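Local atomic coordinates of uncharacterized protein (Staphylococcus aureus subsp. aureus Mu50, PDB entry 4QPV), a protein that is of unknown function but belongs to the DUF1672 family and adopts a unique kinked-helix-beta-beta-beta repeat fold. Residues M22-Y27 and K267-K272; V79-H84 and I96-S101; T155-N160 and T224-K229. All coordinates share one frame; numbering follows the deposited sequence.

Contact 1 (M22-Y27 and K267-K272)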
loop_
_atom_site.group_PDB
_atom_site.type_symbol
_atom_site.label_atom_id
_atom_site.label_comp_id
_atom_site.label_asym_id
_atom_site.label_seq_id
_atom_site.Cartn_x
_atom_site.Cartn_y
_atom_site.Cartn_z
HETATM N N MSE A 22 -2.411 19.843 -6.132
HETATM C CA MSE A 22 -3.175 20.252 -4.977
HETATM C C MSE A 22 -2.386 19.997 -3.728
HETATM O O MSE A 22 -1.522 19.107 -3.724
HETATM C CB MSE A 22 -4.427 19.357 -4.949
HETATM C CG MSE A 22 -5.628 19.981 -4.345
HETATM SE SE MSE A 22 -7.043 18.693 -4.609
HETATM C CE MSE A 22 -7.656 19.242 -6.167
ATOM N N GLU A 23 -2.757 20.674 -2.630
ATOM C CA GLU A 23 -2.187 20.385 -1.315
ATOM C C GLU A 23 -2.588 18.962 -0.917
ATOM O O GLU A 23 -3.760 18.571 -1.055
ATOM C CB GLU A 23 -2.665 21.408 -0.268
ATOM C CG GLU A 23 -2.088 22.786 -0.530
ATOM C CD GLU A 23 -2.586 23.902 0.360
ATOM O OE1 GLU A 23 -2.744 23.675 1.581
ATOM O OE2 GLU A 23 -2.746 25.031 -0.157
ATOM N N ALA A 24 -1.612 18.168 -0.478
ATOM C CA ALA A 24 -1.864 16.782 -0.085
ATOM C C ALA A 24 -2.931 16.670 1.015
ATOM O O ALA A 24 -3.726 15.725 0.996
ATOM C CB ALA A 24 -0.588 16.142 0.383
ATOM N N SER A 25 -2.996 17.668 1.927
ATOM C CA SER A 25 -3.985 17.684 3.019
ATOM C C SER A 25 -5.436 17.821 2.506
ATOM O O SER A 25 -6.374 17.458 3.212
ATOM C CB SER A 25 -3.671 18.829 3.981
ATOM O OG SER A 25 -3.803 20.067 3.306
ATOM N N LYS A 26 -5.623 18.335 1.296
ATOM C CA LYS A 26 -6.945 18.526 0.733
ATOM C C LYS A 26 -7.245 17.524 -0.407
ATOM O O LYS A 26 -8.368 17.491 -0.925
ATOM C CB LYS A 26 -7.094 19.981 0.257
ATOM C CG LYS A 26 -7.080 20.965 1.431
ATOM C CD LYS A 26 -6.825 22.399 1.032
ATOM C CE LYS A 26 -6.563 23.243 2.263
ATOM N NZ LYS A 26 -6.189 24.639 1.916
ATOM N N TYR A 27 -6.253 16.723 -0.806
ATOM C CA TYR A 27 -6.473 15.777 -1.890
ATOM C C TYR A 27 -7.173 14.494 -1.386
ATOM O O TYR A 27 -6.669 13.823 -0.485
ATOM C CB TYR A 27 -5.145 15.449 -2.557
ATOM C CG TYR A 27 -5.265 14.427 -3.667
ATOM C CD1 TYR A 27 -5.882 14.749 -4.873
ATOM C CD2 TYR A 27 -4.698 13.159 -3.538
ATOM C CE1 TYR A 27 -5.972 13.824 -5.909
ATOM C CE2 TYR A 27 -4.753 12.234 -4.581
ATOM C CZ TYR A 27 -5.369 12.580 -5.771
ATOM O OH TYR A 27 -5.416 11.691 -6.811
ATOM N N LYS A 267 4.349 20.184 0.105
ATOM C CA LYS A 267 2.944 19.981 0.468
ATOM C C LYS A 267 2.043 19.521 -0.670
ATOM O O LYS A 267 0.852 19.302 -0.434
ATOM C CB LYS A 267 2.371 21.297 1.057
ATOM C CG LYS A 267 2.242 22.450 0.065
ATOM C CD LYS A 267 1.527 23.664 0.675
ATOM C CE LYS A 267 2.373 24.460 1.644
ATOM N NZ LYS A 267 1.645 25.658 2.147
ATOM N N TYR A 268 2.575 19.397 -1.898
ATOM C CA TYR A 268 1.728 19.142 -3.063
ATOM C C TYR A 268 1.682 17.702 -3.526
ATOM O O TYR A 268 2.571 16.916 -3.228
ATOM C CB TYR A 268 2.168 20.021 -4.234
ATOM C CG TYR A 268 2.079 21.496 -3.915
ATOM C CD1 TYR A 268 0.851 22.154 -3.901
ATOM C CD2 TYR A 268 3.216 22.227 -3.590
ATOM C CE1 TYR A 268 0.758 23.509 -3.579
ATOM C CE2 TYR A 268 3.139 23.585 -3.281
ATOM C CZ TYR A 268 1.906 24.222 -3.274
ATOM O OH TYR A 268 1.823 25.561 -2.971
ATOM N N ILE A 269 0.633 17.376 -4.278
ATOM C CA ILE A 269 0.436 16.045 -4.841
ATOM C C ILE A 269 -0.169 16.191 -6.229
ATOM O O ILE A 269 -1.057 17.023 -6.440
ATOM C CB ILE A 269 -0.396 15.099 -3.910
ATOM C CG1 ILE A 269 -0.365 13.607 -4.397
ATOM C CG2 ILE A 269 -1.833 15.586 -3.704
ATOM C CD1 ILE A 269 1.028 12.876 -4.276
ATOM N N ASN A 270 0.327 15.394 -7.176
ATOM C CA ASN A 270 -0.209 15.376 -8.538
ATOM C C ASN A 270 -1.591 14.703 -8.482
ATOM O O ASN A 270 -1.682 13.558 -8.054
ATOM C CB ASN A 270 0.759 14.621 -9.446
ATOM C CG ASN A 270 0.389 14.689 -10.897
ATOM O OD1 ASN A 270 -0.580 14.087 -11.347
ATOM N ND2 ASN A 270 1.172 15.412 -11.656
ATOM N N THR A 271 -2.652 15.398 -8.893
ATOM C CA THR A 271 -4.023 14.869 -8.752
ATOM C C THR A 271 -4.336 13.671 -9.661
ATOM O O THR A 271 -5.017 12.747 -9.217
ATOM C CB THR A 271 -5.079 15.974 -8.945
ATOM O OG1 THR A 271 -4.926 16.562 -10.235
ATOM C CG2 THR A 271 -4.998 17.060 -7.858
ATOM N N LYS A 272 -3.862 13.701 -10.912
ATOM C CA LYS A 272 -4.126 12.634 -11.880
ATOM C C LYS A 272 -3.282 11.400 -11.564
ATOM O O LYS A 272 -3.762 10.275 -11.719
ATOM C CB LYS A 272 -3.837 13.142 -13.310
ATOM C CG LYS A 272 -4.315 12.220 -14.424
ATOM C CD LYS A 272 -3.858 12.727 -15.794
ATOM C CE LYS A 272 -4.561 12.013 -16.923
ATOM N NZ LYS A 272 -4.084 12.471 -18.260
HETATM O O HOH W 1 -0.409 19.365 2.030
#
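Y27 and I269 meet at the tightly packed end of this contact, where CG2 of I269 lies 3.5 Å from CB of Y27 and the two side chains cross at about a right angle. The ring stem stands anti to the backbone N (chi1 178°), and beyond it the phenol donates from OH of Y27 to the carbonyl O of T271 at 2.7 Å. A tyrosine suits this place because its ring is packed among carbon atoms while its one polar atom finds a main-chain acceptor. T271 sends CG2 to CB of M22, a selenomethionine, at 3.8 Å, and turns OG1 to the carbonyl of P19.

The backbones pair through M22 and I269, with I269 N bonded to M22 O at 2.8 Å. Two residues further along, A24 N donates almost straight (173°) to K267 O at 2.7 Å, and a water shared with S25 N holds the same oxygen.

The looser side lies at E23 and K267. Their chains run side by side in the same direction, CG of E23 3.9 Å from CD of K267, yet their charged ends do not meet. NZ of K26 forms a long salt bridge, 3.6 Å, to OE1 of E23, and K267 turns to D230. Flexible charged chains suit this partly exposed border. Together the segments form a two-stranded antiparallel sheet that joins the start of the modelled chain to a strand near its end.

Contact 2 (V79-H84 and I96-S101)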
loop_
_atom_site.group_PDB
_atom_site.type_symbol
_atom_site.label_atom_id
_atom_site.label_comp_id
_atom_site.label_asym_id
_atom_site.label_seq_id
_atom_site.Cartn_x
_atom_site.Cartn_y
_atom_site.Cartn_z
ATOM N N VAL A 79 -10.263 -1.942 -17.660
ATOM C CA VAL A 79 -10.606 -1.332 -16.377
ATOM C C VAL A 79 -9.637 -1.830 -15.311
ATOM O O VAL A 79 -8.835 -2.743 -15.555
ATOM C CB VAL A 79 -12.085 -1.607 -15.976
ATOM C CG1 VAL A 79 -13.057 -1.015 -17.004
ATOM C CG2 VAL A 79 -12.343 -3.111 -15.776
ATOM N N GLU A 80 -9.718 -1.222 -14.142
ATOM C CA GLU A 80 -8.889 -1.573 -12.990
ATOM C C GLU A 80 -9.691 -1.372 -11.712
ATOM O O GLU A 80 -10.384 -0.364 -11.576
ATOM C CB GLU A 80 -7.614 -0.737 -12.978
ATOM C CG GLU A 80 -6.619 -1.130 -11.890
ATOM C CD GLU A 80 -5.285 -0.437 -12.068
ATOM O OE1 GLU A 80 -5.140 0.354 -13.031
ATOM O OE2 GLU A 80 -4.377 -0.695 -11.249
ATOM N N VAL A 81 -9.603 -2.344 -10.789
ATOM C CA VAL A 81 -10.315 -2.319 -9.506
ATOM C C VAL A 81 -9.312 -2.203 -8.380
ATOM O O VAL A 81 -8.442 -3.066 -8.260
ATOM C CB VAL A 81 -11.216 -3.565 -9.261
ATOM C CG1 VAL A 81 -12.142 -3.356 -8.062
ATOM C CG2 VAL A 81 -12.004 -3.946 -10.493
ATOM N N PHE A 82 -9.462 -1.179 -7.544
ATOM C CA PHE A 82 -8.645 -0.966 -6.350
ATOM C C PHE A 82 -9.444 -1.617 -5.233
ATOM O O PHE A 82 -10.674 -1.475 -5.219
ATOM C CB PHE A 82 -8.431 0.532 -6.112
ATOM C CG PHE A 82 -7.430 1.140 -7.059
ATOM C CD1 PHE A 82 -7.755 1.357 -8.403
ATOM C CD2 PHE A 82 -6.162 1.500 -6.617
ATOM C CE1 PHE A 82 -6.816 1.895 -9.285
ATOM C CE2 PHE A 82 -5.223 2.041 -7.504
ATOM C CZ PHE A 82 -5.557 2.239 -8.824
ATOM N N VAL A 83 -8.776 -2.364 -4.351
ATOM C CA VAL A 83 -9.439 -3.069 -3.262
ATOM C C VAL A 83 -8.728 -2.792 -1.928
ATOM O O VAL A 83 -7.534 -2.512 -1.907
ATOM C CB VAL A 83 -9.554 -4.607 -3.512
ATOM C CG1 VAL A 83 -10.330 -4.932 -4.799
ATOM C CG2 VAL A 83 -8.173 -5.295 -3.507
ATOM N N HIS A 84 -9.475 -2.895 -0.831
ATOM C CA HIS A 84 -8.939 -2.826 0.515
ATOM C C HIS A 84 -9.271 -4.135 1.202
ATOM O O HIS A 84 -10.398 -4.638 1.107
ATOM C CB HIS A 84 -9.467 -1.618 1.323
ATOM C CG HIS A 84 -8.907 -1.548 2.722
ATOM N ND1 HIS A 84 -7.587 -1.201 2.955
ATOM C CD2 HIS A 84 -9.509 -1.798 3.916
ATOM C CE1 HIS A 84 -7.428 -1.228 4.274
ATOM N NE2 HIS A 84 -8.553 -1.573 4.895
ATOM N N ILE A 96 -6.198 -4.639 -9.452
ATOM C CA ILE A 96 -6.135 -5.665 -10.478
ATOM C C ILE A 96 -6.698 -5.105 -11.786
ATOM O O ILE A 96 -7.809 -4.564 -11.756
ATOM C CB ILE A 96 -6.862 -6.978 -10.031
ATOM C CG1 ILE A 96 -6.752 -8.104 -11.081
ATOM C CG2 ILE A 96 -8.322 -6.756 -9.598
ATOM C CD1 ILE A 96 -5.376 -8.754 -11.211
ATOM N N PRO A 97 -5.995 -5.240 -12.933
ATOM C CA PRO A 97 -6.605 -4.781 -14.192
ATOM C C PRO A 97 -7.491 -5.875 -14.774
ATOM O O PRO A 97 -7.250 -7.070 -14.542
ATOM C CB PRO A 97 -5.389 -4.495 -15.072
ATOM C CG PRO A 97 -4.364 -5.496 -14.620
ATOM C CD PRO A 97 -4.652 -5.829 -13.178
ATOM N N PHE A 98 -8.500 -5.484 -15.562
ATOM C CA PHE A 98 -9.343 -6.434 -16.280
ATOM C C PHE A 98 -9.632 -5.956 -17.676
ATOM O O PHE A 98 -9.705 -4.748 -17.895
ATOM C CB PHE A 98 -10.706 -6.594 -15.574
ATOM C CG PHE A 98 -10.763 -7.294 -14.246
ATOM C CD1 PHE A 98 -10.261 -8.586 -14.102
ATOM C CD2 PHE A 98 -11.467 -6.739 -13.184
ATOM C CE1 PHE A 98 -10.381 -9.267 -12.884
ATOM C CE2 PHE A 98 -11.644 -7.448 -11.996
ATOM C CZ PHE A 98 -11.109 -8.714 -11.859
ATOM N N ASP A 99 -9.924 -6.884 -18.597
ATOM C CA ASP A 99 -10.436 -6.508 -19.919
ATOM C C ASP A 99 -11.923 -6.199 -19.734
ATOM O O ASP A 99 -12.507 -6.631 -18.741
ATOM C CB ASP A 99 -10.245 -7.650 -20.943
ATOM C CG ASP A 99 -8.799 -7.980 -21.257
ATOM O OD1 ASP A 99 -7.947 -7.060 -21.189
ATOM O OD2 ASP A 99 -8.519 -9.152 -21.572
ATOM N N LYS A 100 -12.539 -5.481 -20.670
ATOM C CA LYS A 100 -13.984 -5.191 -20.619
ATOM C C LYS A 100 -14.793 -6.493 -20.572
ATOM O O LYS A 100 -15.877 -6.510 -19.998
ATOM C CB LYS A 100 -14.398 -4.353 -21.844
ATOM C CG LYS A 100 -13.901 -2.910 -21.817
ATOM C CD LYS A 100 -13.970 -2.317 -23.219
ATOM C CE LYS A 100 -14.958 -1.189 -23.312
ATOM N NZ LYS A 100 -15.427 -0.965 -24.709
ATOM N N SER A 101 -14.242 -7.600 -21.131
ATOM C CA SER A 101 -14.895 -8.921 -21.148
ATOM C C SER A 101 -15.115 -9.506 -19.734
ATOM O O SER A 101 -15.804 -10.516 -19.607
ATOM C CB SER A 101 -14.099 -9.907 -21.995
ATOM O OG SER A 101 -12.844 -10.163 -21.391
#
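V79 and V81 on one strand face F98 and I96 on the other within an antiparallel beta hairpin, strands 78-87 and 90-98, whose first strand is the middle one of a three-stranded sheet. V79 with F98 and V81 with I96 are hydrogen-bonded pairs, and all four side chains leave the same face. Branched and aromatic residues suit it, because helix 48-63 packs there, with I51 against both valines and F58 against I96.

The F98 side chain sets the pattern on this face. Its CG stands anti to the carbonyl carbon (chi1 -70°), and the ring reaches diagonally past its direct partner to V81, whose CG2, in one of two modelled conformers, touches CE2 of F98 at 3.8 Å. Nearer the backbone, CB of F98 meets CG2 of V79 at 3.9 Å. Both valines cross the phenylalanine obliquely, so that one aromatic side chain packs against two residues of the neighbouring strand. I96, also modelled in two conformers, is less closely engaged: in one, its CG2 is 4.3 Å from CB of V81.

The other face carries E80 and P97, a non-hydrogen-bonded pair whose CA atoms come within 4.1 Å. Proline is readily accommodated here, since its missing N-H would not point at the partner strand. The extended chain of E80 lays CG 3.6 Å from the carbonyl O of I96, then carries its carboxylate on to the hydroxyls of S95 and S75, a polar ending suited to this partly exposed face.

Four main-chain bonds fix the register. V79 N donates to F98 O at an almost straight 175°, whereas in the return bond F98 N sits 36° above the carbonyl plane of V79, 2.8 Å from its O.

Contact 3 (T155-N160 and T224-K229)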
loop_
_atom_site.group_PDB
_atom_site.type_symbol
_atom_site.label_atom_id
_atom_site.label_comp_id
_atom_site.label_asym_id
_atom_site.label_seq_id
_atom_site.Cartn_x
_atom_site.Cartn_y
_atom_site.Cartn_z
ATOM N N THR A 155 2.026 16.458 7.288
ATOM C CA THR A 155 0.783 15.688 7.223
ATOM C C THR A 155 1.104 14.469 6.396
ATOM O O THR A 155 2.130 14.433 5.706
ATOM C CB THR A 155 -0.391 16.504 6.584
ATOM O OG1 THR A 155 -0.134 16.663 5.190
ATOM C CG2 THR A 155 -0.636 17.862 7.245
ATOM N N GLY A 156 0.204 13.511 6.377
ATOM C CA GLY A 156 0.351 12.396 5.459
ATOM C C GLY A 156 -0.642 12.618 4.332
ATOM O O GLY A 156 -1.181 13.718 4.172
ATOM N N TYR A 157 -0.929 11.571 3.561
ATOM C CA TYR A 157 -2.040 11.617 2.599
ATOM C C TYR A 157 -3.350 11.660 3.380
ATOM O O TYR A 157 -3.338 11.310 4.554
ATOM C CB TYR A 157 -2.039 10.291 1.830
ATOM C CG TYR A 157 -1.118 10.165 0.649
ATOM C CD1 TYR A 157 -1.460 10.715 -0.589
ATOM C CD2 TYR A 157 -0.012 9.319 0.699
ATOM C CE1 TYR A 157 -0.662 10.513 -1.717
ATOM C CE2 TYR A 157 0.792 9.109 -0.419
ATOM C CZ TYR A 157 0.457 9.697 -1.624
ATOM O OH TYR A 157 1.230 9.422 -2.712
ATOM N N THR A 158 -4.482 11.953 2.751
ATOM C CA THR A 158 -5.773 11.780 3.417
ATOM C C THR A 158 -6.154 10.291 3.333
ATOM O O THR A 158 -5.654 9.558 2.455
ATOM C CB THR A 158 -6.884 12.632 2.770
ATOM O OG1 THR A 158 -7.125 12.134 1.432
ATOM C CG2 THR A 158 -6.566 14.132 2.777
ATOM N N GLU A 159 -7.074 9.860 4.196
ATOM C CA GLU A 159 -7.551 8.482 4.174
ATOM C C GLU A 159 -8.229 8.186 2.822
ATOM O O GLU A 159 -8.009 7.111 2.261
ATOM C CB GLU A 159 -8.507 8.217 5.355
ATOM C CG GLU A 159 -7.802 8.224 6.702
ATOM C CD GLU A 159 -8.621 7.705 7.871
ATOM O OE1 GLU A 159 -8.734 6.466 8.009
ATOM O OE2 GLU A 159 -9.119 8.534 8.667
ATOM N N ASN A 160 -9.012 9.136 2.268
ATOM C CA ASN A 160 -9.676 8.899 0.978
ATOM C C ASN A 160 -8.674 8.729 -0.146
ATOM O O ASN A 160 -8.852 7.854 -0.994
ATOM C CB ASN A 160 -10.636 10.017 0.625
ATOM C CG ASN A 160 -11.993 9.862 1.233
ATOM O OD1 ASN A 160 -12.473 10.741 1.940
ATOM N ND2 ASN A 160 -12.639 8.743 0.968
ATOM N N THR A 224 5.503 8.667 4.013
ATOM C CA THR A 224 5.001 9.494 2.899
ATOM C C THR A 224 4.508 10.769 3.552
ATOM O O THR A 224 3.311 10.935 3.800
ATOM C CB THR A 224 3.899 8.757 2.084
ATOM O OG1 THR A 224 2.793 8.452 2.949
ATOM C CG2 THR A 224 4.419 7.480 1.388
ATOM N N LEU A 225 5.452 11.625 3.951
ATOM C CA LEU A 225 5.098 12.863 4.654
ATOM C C LEU A 225 5.167 14.072 3.734
ATOM O O LEU A 225 6.036 14.170 2.869
ATOM C CB LEU A 225 6.008 13.082 5.872
ATOM C CG LEU A 225 6.143 11.880 6.824
ATOM C CD1 LEU A 225 7.080 12.224 7.986
ATOM C CD2 LEU A 225 4.750 11.413 7.352
ATOM N N PHE A 226 4.238 14.992 3.939
ATOM C CA PHE A 226 4.138 16.227 3.167
ATOM C C PHE A 226 4.375 17.409 4.105
ATOM O O PHE A 226 3.614 17.616 5.061
ATOM C CB PHE A 226 2.756 16.304 2.499
ATOM C CG PHE A 226 2.460 15.158 1.559
ATOM C CD1 PHE A 226 1.936 13.953 2.042
ATOM C CD2 PHE A 226 2.695 15.279 0.189
ATOM C CE1 PHE A 226 1.644 12.899 1.167
ATOM C CE2 PHE A 226 2.330 14.250 -0.695
ATOM C CZ PHE A 226 1.814 13.066 -0.197
ATOM N N SER A 227 5.440 18.185 3.854
ATOM C CA SER A 227 5.723 19.353 4.675
ATOM C C SER A 227 4.546 20.349 4.654
ATOM O O SER A 227 3.887 20.495 3.624
ATOM C CB SER A 227 6.980 20.054 4.175
ATOM O OG SER A 227 7.245 21.209 4.948
ATOM N N THR A 228 4.307 21.046 5.765
ATOM C CA THR A 228 3.284 22.099 5.811
ATOM C C THR A 228 3.944 23.468 5.565
ATOM O O THR A 228 3.249 24.485 5.566
ATOM C CB THR A 228 2.485 22.092 7.134
ATOM O OG1 THR A 228 3.379 22.311 8.215
ATOM C CG2 THR A 228 1.690 20.800 7.348
ATOM N N LYS A 229 5.274 23.501 5.356
ATOM C CA LYS A 229 6.014 24.744 5.054
ATOM C C LYS A 229 5.646 25.267 3.678
ATOM O O LYS A 229 5.651 24.498 2.722
ATOM C CB LYS A 229 7.542 24.533 5.073
ATOM C CG LYS A 229 8.125 24.067 6.396
ATOM C CD LYS A 229 9.617 23.831 6.229
ATOM C CE LYS A 229 10.287 23.445 7.523
ATOM N NZ LYS A 229 11.763 23.346 7.350
HETATM O O HOH W 2 1.022 19.005 4.280
#
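An edge-to-face aromatic pair, Y157 with F226, lies where the mixed beta sheet meets the turn into helix 159-165, and T155 with F226 forms an antiparallel hydrogen-bonded pair at the border of that sheet. The edge of F226 points at the face of Y157: CZ of F226 stands 3.8 Å above the plane of the Y157 ring, over its centre, and the two planes are turned 76° apart. This T-shaped arrangement brings hydrogens at the rim of one ring toward the pi electrons of the other. CG of F226 lies anti to the carbonyl carbon (chi1 -60°), and the backbone of G156 itself lies against the phenylalanine ring, with CD1 of F226 3.7 Å from the carbonyl carbon C of G156.

Tyrosine suits the receiving position because its face meets F226 while its hydroxyl bonds to the carbonyl of P274. At the rim of the Y157 ring, near its plane, OG1 of T224 approaches CD2 of Y157 at 3.7 Å. The carbonyl O of T224, by contrast, is buried with no polar partner in the model. I269 also packs on both aromatic rings, and Y276 makes a further edge-to-face pair with F226.

The backbone pairing consists of two bonds: F226 N to T155 O at 2.8 Å, close to straight, and T155 N to F226 O at 3.0 Å, more bent. T155 suits the border by offering both a methyl and a hydroxyl. CG2 of T155 meets CG2 of the exposed T228 at 3.7 Å, and OG1 of T155 lies 2.8 Å from a water that in turn donates to F226 O.

Contacts 1 and 3 are neighbours, their centres about 9 Å apart. A24 of contact 1 packs on F226 of contact 3, and Y27 O probably bonds to T158 OG1, the N-cap residue of helix 159-165. Contact 3 is the most buried of the three and depends on aromatic packing beside a short strand pairing. Contact 1 is partly buried: its small two-stranded sheet rests on the larger mixed sheet, with charged chains along one border. Contact 2 stands apart, about 24 Å from contact 1 and 27 Å from contact 3 between centres. It belongs to a separate three-stranded sheet, with one apolar face against helix 48-63 and a mixed face, carrying E80, P97 and F82, on the other side.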